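PDB 4M0X: chloromuconate cycloisomerase from Rhodococcus opacus, which belongs to the enolase superfamily, joining a mandelate racemase/muconate lactonizing enzyme-type N-terminal domain to a TIM-barrel domain that binds manganese. Local coordinates for residues 192-197 and 220-225; 242-247 and 263-268. All blocks are in the same frame, centred on the assembly; numbering follows the deposited sequence.

Contact 1 of 2, residues 192-197 and 220-225; sequences AVIVDP and VAEQPI. With MN (manganese (II) ion), chain C.
Strands 192-196 and 220-222 run parallel as neighbours in the barrel, and both deliver a carboxylate to the same manganese ion. Val-195 forms the middle of the backbone ladder: its N donates to Val-220 O at 3.0 Å, and its O receives Glu-222 N at 2.8 Å, both in the carbonyl plane. A third bond, from Val-220 N to Val-193 O, reaches its acceptor from above that plane. On the inner face Ile-194 lies alongside Val-220, with CG1 against the neighbour's CB.

Glu-222 continues this face toward the metal. Glu-222 CB rests against Ile-194 CG2 at 3.7 Å. With CG anti to the backbone N (chi1 -157°) and the chain extended beyond it, CG passes beside the carboxylate carbon of Asp-196, and CD comes close to Asp-196 OD2 before the two oxygens part. Glu-222 OE2 binds Mn at 2.2 Å, sharing the ion with Asp-196 OD2, while OE1 turns to a salt bridge with Lys-165; both oxygens lie about equally near Asp-196 OD2. The side chains cross obliquely, their carboxylate planes 35° apart.

Asp-196 binds Mn through OD2 at 2.1 Å, and Asp-247 completes the trio of protein ligands. Asp-196 OD1 accepts a hydrogen bond from metal-bound water 1 at 2.7 Å and another from Asn-198 N, which would fix the rotation of the carboxylate. Past the strand ends, Pro-197 CG packs over Pro-224 CA.

Two buried acids this close would repel each other; the shared cation and Lys-165 offset their charge, so both are probably ionised.

Contact 2 of 2, residues 242-247 and 263-268; sequences IPIMAD and GAVSAF. With MN (manganese (II) ion), chain C.
Ile-244 O is gripped by two backbone donors: Ser-266 N at 2.6 Å, lying in the carbonyl plane, and Ala-267 N at 3.2 Å, approaching from above it. Further along, Ala-246 N donates to Ala-267 O at 3.0 Å, continuing the parallel pairing of Met-245 with Ala-267 and Ala-246 with Phe-268. Ser-266 adds a weak return bond: its OG, anti to the carbonyl carbon (chi1 -58°), accepts from Ile-244 N. The same side chain sits against Pro-243 CB, and Leu-204 of the second subunit packs on both residues.

Val-265 lies on the side facing helix 230-239. Val-265 CG1 meets Ile-244 CG2 at 3.8 Å, the two side chains crossing at about a right angle, and Val-265 CG2 touches Ala-246 CB at 3.9 Å. Beyond it, Ala-246 CB approaches Phe-268 CD1. On the opposite face, Met-245 CG lies near Ala-267 CB.

Asp-247, just past the strand, points away from 263-268 and binds Mn through OD2 at 2.2 Å, while OD1 forms a salt bridge with Lys-271. A parallel beta-alpha-beta crossover with a metal-binding acid at the C-terminal end of its first strand is characteristic of the enolase-superfamily barrel.

In the fold
Following the chain from the N terminus, the antiparallel sheet of the N-terminal domain comes first, then the barrel. Contact 1 closes the excursion through helix 203-215, returning the chain beside strand 192-196. Helix 230-239 then leads to strand 244-246, and contact 2 closes the next excursion, through helix 253-262. The two closures follow in series, neither nested nor crossed, with centres about 9 Å apart. Strands 220-222 and 244-246 stitch them together: Ala-221 O lies 2.8 Å from Met-245 N, a probable hydrogen bond, and Met-245 CE packs on Glu-222 CG. Four consecutive barrel strands are thereby joined, and the acids around the manganese ion sit at or just past the C-terminal ends of the first three.

Contact 1 of 2, residues 192-197 and 220-225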
ATOM      1  N   ALA A 192      11.227 -30.970 -16.564  1.00 39.23           N
ATOM      2  CA  ALA A 192      11.359 -29.880 -15.601  1.00 34.53           C
ATOM      3  C   ALA A 192      12.848 -29.548 -15.415  1.00 33.93           C
ATOM      4  O   ALA A 192      13.700 -30.444 -15.257  1.00 35.13           O
ATOM      5  CB  ALA A 192      10.708 -30.236 -14.271  1.00 30.31           C
ATOM      6  N   VAL A 193      13.183 -28.267 -15.458  1.00 30.51           N
ATOM      7  CA  VAL A 193      14.533 -27.876 -15.087  1.00 28.76           C
ATOM      8  C   VAL A 193      14.492 -26.746 -14.080  1.00 28.75           C
ATOM      9  O   VAL A 193      13.976 -25.672 -14.384  1.00 32.03           O
ATOM     10  CB  VAL A 193      15.353 -27.401 -16.279  1.00 28.27           C
ATOM     11  CG1 VAL A 193      16.794 -27.154 -15.841  1.00 27.17           C
ATOM     12  CG2 VAL A 193      15.281 -28.419 -17.408  1.00 28.97           C
ATOM     13  N   ILE A 194      15.007 -27.001 -12.881  1.00 25.68           N
ATOM     14  CA  ILE A 194      15.267 -25.954 -11.920  1.00 24.79           C
ATOM     15  C   ILE A 194      16.692 -25.467 -12.123  1.00 24.55           C
ATOM     16  O   ILE A 194      17.563 -26.264 -12.427  1.00 25.22           O
ATOM     17  CB  ILE A 194      15.207 -26.507 -10.493  1.00 24.51           C
ATOM     18  CG1 ILE A 194      13.802 -26.972 -10.165  1.00 23.66           C
ATOM     19  CG2 ILE A 194      15.726 -25.484  -9.474  1.00 24.65           C
ATOM     20  CD1 ILE A 194      13.785 -28.034  -9.093  1.00 23.37           C
ATOM     21  N   VAL A 195      16.937 -24.170 -11.931  1.00 24.37           N
ATOM     22  CA  VAL A 195      18.323 -23.670 -11.731  1.00 23.00           C
ATOM     23  C   VAL A 195      18.505 -23.029 -10.344  1.00 23.18           C
ATOM     24  O   VAL A 195      17.660 -22.231  -9.893  1.00 22.86           O
ATOM     25  CB  VAL A 195      18.772 -22.687 -12.842  1.00 21.75           C
ATOM     26  CG1 VAL A 195      18.701 -23.354 -14.206  1.00 22.21           C
ATOM     27  CG2 VAL A 195      17.937 -21.430 -12.833  1.00 20.69           C
ATOM     28  N   ASP A 196      19.594 -23.399  -9.672  1.00 23.56           N
ATOM     29  CA  ASP A 196      19.867 -22.955  -8.297  1.00 23.44           C
ATOM     30  C   ASP A 196      21.223 -22.259  -8.094  1.00 23.38           C
ATOM     31  O   ASP A 196      22.225 -22.918  -7.817  1.00 23.03           O
ATOM     32  CB  ASP A 196      19.765 -24.130  -7.338  1.00 24.75           C
ATOM     33  CG  ASP A 196      19.709 -23.682  -5.904  1.00 26.66           C
ATOM     34  OD1 ASP A 196      19.800 -22.461  -5.698  1.00 26.63           O
ATOM     35  OD2 ASP A 196      19.576 -24.525  -4.990  1.00 28.23           O
ATOM     36  N   PRO A 197      21.258 -20.927  -8.248  1.00 23.10           N
ATOM     37  CA  PRO A 197      22.442 -20.123  -8.002  1.00 22.70           C
ATOM     38  C   PRO A 197      22.764 -19.956  -6.515  1.00 24.51           C
ATOM     39  O   PRO A 197      23.723 -19.288  -6.174  1.00 25.38           O
ATOM     40  CB  PRO A 197      22.056 -18.754  -8.567  1.00 22.58           C
ATOM     41  CG  PRO A 197      20.897 -19.001  -9.462  1.00 24.16           C
ATOM     42  CD  PRO A 197      20.170 -20.135  -8.844  1.00 23.15           C
ATOM     43  N   VAL A 220      12.009 -23.495 -13.438  1.00 28.67           N
ATOM     44  CA  VAL A 220      11.872 -22.942 -12.110  1.00 30.00           C
ATOM     45  C   VAL A 220      13.189 -22.278 -11.767  1.00 29.00           C
ATOM     46  O   VAL A 220      14.260 -22.738 -12.197  1.00 29.40           O
ATOM     47  CB  VAL A 220      11.535 -24.041 -11.055  1.00 32.20           C
ATOM     48  CG1 VAL A 220      11.593 -23.477  -9.635  1.00 31.76           C
ATOM     49  CG2 VAL A 220      10.160 -24.668 -11.300  1.00 30.64           C
ATOM     50  N   ALA A 221      13.123 -21.200 -10.999  1.00 26.62           N
ATOM     51  CA  ALA A 221      14.350 -20.596 -10.537  1.00 25.38           C
ATOM     52  C   ALA A 221      14.393 -20.685  -9.028  1.00 25.01           C
ATOM     53  O   ALA A 221      13.567 -20.102  -8.331  1.00 24.84           O
ATOM     54  CB  ALA A 221      14.464 -19.165 -11.006  1.00 25.20           C
ATOM     55  N   GLU A 222      15.355 -21.444  -8.533  1.00 23.67           N
ATOM     56  CA  GLU A 222      15.513 -21.580  -7.126  1.00 23.08           C
ATOM     57  C   GLU A 222      16.409 -20.457  -6.636  1.00 23.26           C
ATOM     58  O   GLU A 222      17.349 -20.090  -7.309  1.00 23.07           O
ATOM     59  CB  GLU A 222      16.090 -22.953  -6.772  1.00 24.34           C
ATOM     60  CG  GLU A 222      15.755 -23.349  -5.337  1.00 26.25           C
ATOM     61  CD  GLU A 222      16.502 -24.561  -4.822  1.00 26.69           C
ATOM     62  OE1 GLU A 222      16.728 -25.496  -5.632  1.00 28.13           O
ATOM     63  OE2 GLU A 222      16.825 -24.570  -3.604  1.00 24.59           O
ATOM     64  N   GLN A 223      16.083 -19.905  -5.464  1.00 24.48           N
ATOM     65  CA  GLN A 223      16.851 -18.861  -4.807  1.00 24.21           C
ATOM     66  C   GLN A 223      17.843 -18.175  -5.711  1.00 25.22           C
ATOM     67  O   GLN A 223      19.041 -18.419  -5.611  1.00 27.57           O
ATOM     68  CB  GLN A 223      17.613 -19.437  -3.623  1.00 24.91           C
ATOM     69  CG  GLN A 223      18.088 -18.353  -2.661  1.00 24.71           C
ATOM     70  CD  GLN A 223      16.928 -17.709  -1.961  1.00 24.59           C
ATOM     71  OE1 GLN A 223      16.066 -18.399  -1.404  1.00 25.26           O
ATOM     72  NE2 GLN A 223      16.875 -16.383  -2.006  1.00 25.04           N
ATOM     73  N   PRO A 224      17.369 -17.314  -6.620  1.00 25.59           N
ATOM     74  CA  PRO A 224      18.403 -16.749  -7.513  1.00 24.69           C
ATOM     75  C   PRO A 224      19.228 -15.627  -6.853  1.00 24.68           C
ATOM     76  O   PRO A 224      20.438 -15.539  -7.051  1.00 26.01           O
ATOM     77  CB  PRO A 224      17.601 -16.227  -8.698  1.00 23.43           C
ATOM     78  CG  PRO A 224      16.232 -16.010  -8.161  1.00 24.44           C
ATOM     79  CD  PRO A 224      16.000 -16.966  -7.027  1.00 24.08           C
ATOM     80  N   ILE A 225      18.575 -14.781  -6.073  1.00 25.19           N
ATOM     81  CA  ILE A 225      19.249 -13.673  -5.425  1.00 25.24           C
ATOM     82  C   ILE A 225      19.341 -13.940  -3.929  1.00 25.45           C
ATOM     83  O   ILE A 225      18.778 -14.933  -3.447  1.00 25.61           O
ATOM     84  CB  ILE A 225      18.565 -12.326  -5.739  1.00 24.89           C
ATOM     85  CG1 ILE A 225      17.106 -12.300  -5.298  1.00 24.32           C
ATOM     86  CG2 ILE A 225      18.621 -12.058  -7.229  1.00 25.79           C
ATOM     87  CD1 ILE A 225      16.506 -10.896  -5.234  1.00 23.53           C
TER
HETATM   88 MN    MN C 401      18.886 -24.713  -3.007  1.00 27.26          MN
HETATM   89  O   HOH W   1      19.022 -22.497  -3.084  1.00 15.89           O
HETATM   90  O   HOH W   2      20.961 -24.047  -1.796  1.00 30.04           O

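Contact 2 of 2, residues 242-247 and 263-268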
ATOM      1  N   ILE A 242       8.499 -17.726 -15.511  1.00 34.32           N
ATOM      2  CA  ILE A 242       8.650 -18.987 -14.793  1.00 32.98           C
ATOM      3  C   ILE A 242       8.611 -18.686 -13.313  1.00 30.86           C
ATOM      4  O   ILE A 242       8.937 -17.584 -12.904  1.00 31.22           O
ATOM      5  CB  ILE A 242       9.970 -19.733 -15.149  1.00 33.36           C
ATOM      6  CG1 ILE A 242      11.173 -18.792 -15.051  1.00 31.16           C
ATOM      7  CG2 ILE A 242       9.882 -20.397 -16.524  1.00 30.13           C
ATOM      8  CD1 ILE A 242      12.488 -19.518 -14.976  1.00 31.68           C
ATOM      9  N   PRO A 243       8.190 -19.658 -12.500  1.00 30.28           N
ATOM     10  CA  PRO A 243       8.126 -19.379 -11.059  1.00 27.91           C
ATOM     11  C   PRO A 243       9.466 -19.343 -10.338  1.00 27.79           C
ATOM     12  O   PRO A 243      10.460 -19.911 -10.793  1.00 27.61           O
ATOM     13  CB  PRO A 243       7.265 -20.527 -10.513  1.00 27.69           C
ATOM     14  CG  PRO A 243       7.383 -21.619 -11.521  1.00 28.58           C
ATOM     15  CD  PRO A 243       7.527 -20.928 -12.858  1.00 28.77           C
ATOM     16  N   ILE A 244       9.448 -18.707  -9.174  1.00 29.13           N
ATOM     17  CA  ILE A 244      10.592 -18.542  -8.293  1.00 27.94           C
ATOM     18  C   ILE A 244      10.362 -19.349  -7.007  1.00 28.11           C
ATOM     19  O   ILE A 244       9.325 -19.194  -6.331  1.00 28.91           O
ATOM     20  CB  ILE A 244      10.713 -17.049  -7.894  1.00 28.96           C
ATOM     21  CG1 ILE A 244      10.803 -16.165  -9.123  1.00 30.04           C
ATOM     22  CG2 ILE A 244      11.895 -16.786  -6.972  1.00 29.53           C
ATOM     23  CD1 ILE A 244      12.021 -16.458  -9.965  1.00 32.27           C
ATOM     24  N   MET A 245      11.349 -20.153  -6.632  1.00 25.76           N
ATOM     25  CA  MET A 245      11.298 -20.902  -5.392  1.00 23.29           C
ATOM     26  C   MET A 245      12.247 -20.381  -4.308  1.00 22.01           C
ATOM     27  O   MET A 245      13.434 -20.188  -4.537  1.00 23.49           O
ATOM     28  CB  MET A 245      11.626 -22.333  -5.707  1.00 24.50           C
ATOM     29  CG  MET A 245      11.734 -23.278  -4.533  1.00 25.91           C
ATOM     30  SD  MET A 245      11.381 -24.940  -5.142  1.00 28.15           S
ATOM     31  CE  MET A 245      12.734 -25.283  -6.261  1.00 25.42           C
ATOM     32  N   ALA A 246      11.706 -20.179  -3.117  1.00 19.19           N
ATOM     33  CA  ALA A 246      12.489 -19.872  -1.958  1.00 17.60           C
ATOM     34  C   ALA A 246      13.093 -21.150  -1.402  1.00 18.47           C
ATOM     35  O   ALA A 246      12.418 -22.188  -1.305  1.00 17.54           O
ATOM     36  CB  ALA A 246      11.608 -19.221  -0.921  1.00 17.05           C
ATOM     37  N   ASP A 247      14.369 -21.076  -1.040  1.00 19.48           N
ATOM     38  CA  ASP A 247      15.039 -22.151  -0.347  1.00 20.69           C
ATOM     39  C   ASP A 247      15.659 -21.497   0.889  1.00 22.66           C
ATOM     40  O   ASP A 247      15.001 -21.442   1.940  1.00 22.46           O
ATOM     41  CB  ASP A 247      16.074 -22.849  -1.236  1.00 21.33           C
ATOM     42  CG  ASP A 247      16.934 -23.867  -0.464  1.00 22.52           C
ATOM     43  OD1 ASP A 247      16.610 -24.153   0.716  1.00 23.07           O
ATOM     44  OD2 ASP A 247      17.941 -24.364  -1.020  1.00 21.24           O
ATOM     45  N   GLY A 263       4.224 -11.815  -1.221  1.00 25.71           N
ATOM     46  CA  GLY A 263       3.913 -12.283  -2.569  1.00 24.52           C
ATOM     47  C   GLY A 263       5.207 -12.426  -3.332  1.00 24.72           C
ATOM     48  O   GLY A 263       5.241 -12.309  -4.549  1.00 23.27           O
ATOM     49  N   ALA A 264       6.262 -12.729  -2.581  1.00 25.35           N
ATOM     50  CA  ALA A 264       7.632 -12.739  -3.081  1.00 26.84           C
ATOM     51  C   ALA A 264       8.120 -14.006  -3.813  1.00 25.76           C
ATOM     52  O   ALA A 264       9.174 -13.963  -4.448  1.00 25.70           O
ATOM     53  CB  ALA A 264       8.606 -12.385  -1.948  1.00 27.68           C
ATOM     54  N   VAL A 265       7.400 -15.119  -3.719  1.00 24.08           N
ATOM     55  CA  VAL A 265       7.835 -16.323  -4.409  1.00 24.52           C
ATOM     56  C   VAL A 265       6.681 -17.223  -4.848  1.00 26.30           C
ATOM     57  O   VAL A 265       5.557 -17.076  -4.390  1.00 26.79           O
ATOM     58  CB  VAL A 265       8.845 -17.170  -3.566  1.00 24.01           C
ATOM     59  CG1 VAL A 265      10.246 -16.559  -3.531  1.00 22.88           C
ATOM     60  CG2 VAL A 265       8.323 -17.438  -2.170  1.00 22.26           C
ATOM     61  N   SER A 266       6.985 -18.196  -5.706  1.00 27.18           N
ATOM     62  CA  SER A 266       5.980 -19.128  -6.200  1.00 26.25           C
ATOM     63  C   SER A 266       5.928 -20.412  -5.391  1.00 26.02           C
ATOM     64  O   SER A 266       4.868 -21.073  -5.350  1.00 28.61           O
ATOM     65  CB  SER A 266       6.257 -19.488  -7.675  1.00 25.63           C
ATOM     66  OG  SER A 266       6.274 -18.340  -8.487  1.00 26.17           O
ATOM     67  N   ALA A 267       7.065 -20.794  -4.802  1.00 23.88           N
ATOM     68  CA  ALA A 267       7.160 -22.053  -4.071  1.00 22.71           C
ATOM     69  C   ALA A 267       8.108 -22.076  -2.865  1.00 23.87           C
ATOM     70  O   ALA A 267       8.916 -21.176  -2.656  1.00 23.88           O
ATOM     71  CB  ALA A 267       7.506 -23.168  -5.015  1.00 20.83           C
ATOM     72  N   PHE A 268       7.980 -23.129  -2.065  1.00 24.90           N
ATOM     73  CA  PHE A 268       8.930 -23.416  -1.004  1.00 26.53           C
ATOM     74  C   PHE A 268       9.725 -24.656  -1.347  1.00 28.80           C
ATOM     75  O   PHE A 268       9.180 -25.617  -1.888  1.00 32.75           O
ATOM     76  CB  PHE A 268       8.219 -23.600   0.345  1.00 24.74           C
ATOM     77  CG  PHE A 268       7.564 -22.346   0.853  1.00 24.87           C
ATOM     78  CD1 PHE A 268       7.922 -21.101   0.347  1.00 25.22           C
ATOM     79  CD2 PHE A 268       6.614 -22.403   1.850  1.00 25.33           C
ATOM     80  CE1 PHE A 268       7.321 -19.950   0.808  1.00 26.50           C
ATOM     81  CE2 PHE A 268       6.034 -21.260   2.359  1.00 24.88           C
ATOM     82  CZ  PHE A 268       6.378 -20.027   1.831  1.00 27.28           C
TER
HETATM   83 MN    MN C 401      18.886 -24.713  -3.007  1.00 27.26          MN
HETATM   84  O   HOH W   2      20.961 -24.047  -1.796  1.00 30.04           O
HETATM   85  O   HOH W   1      19.022 -22.497  -3.084  1.00 15.89           O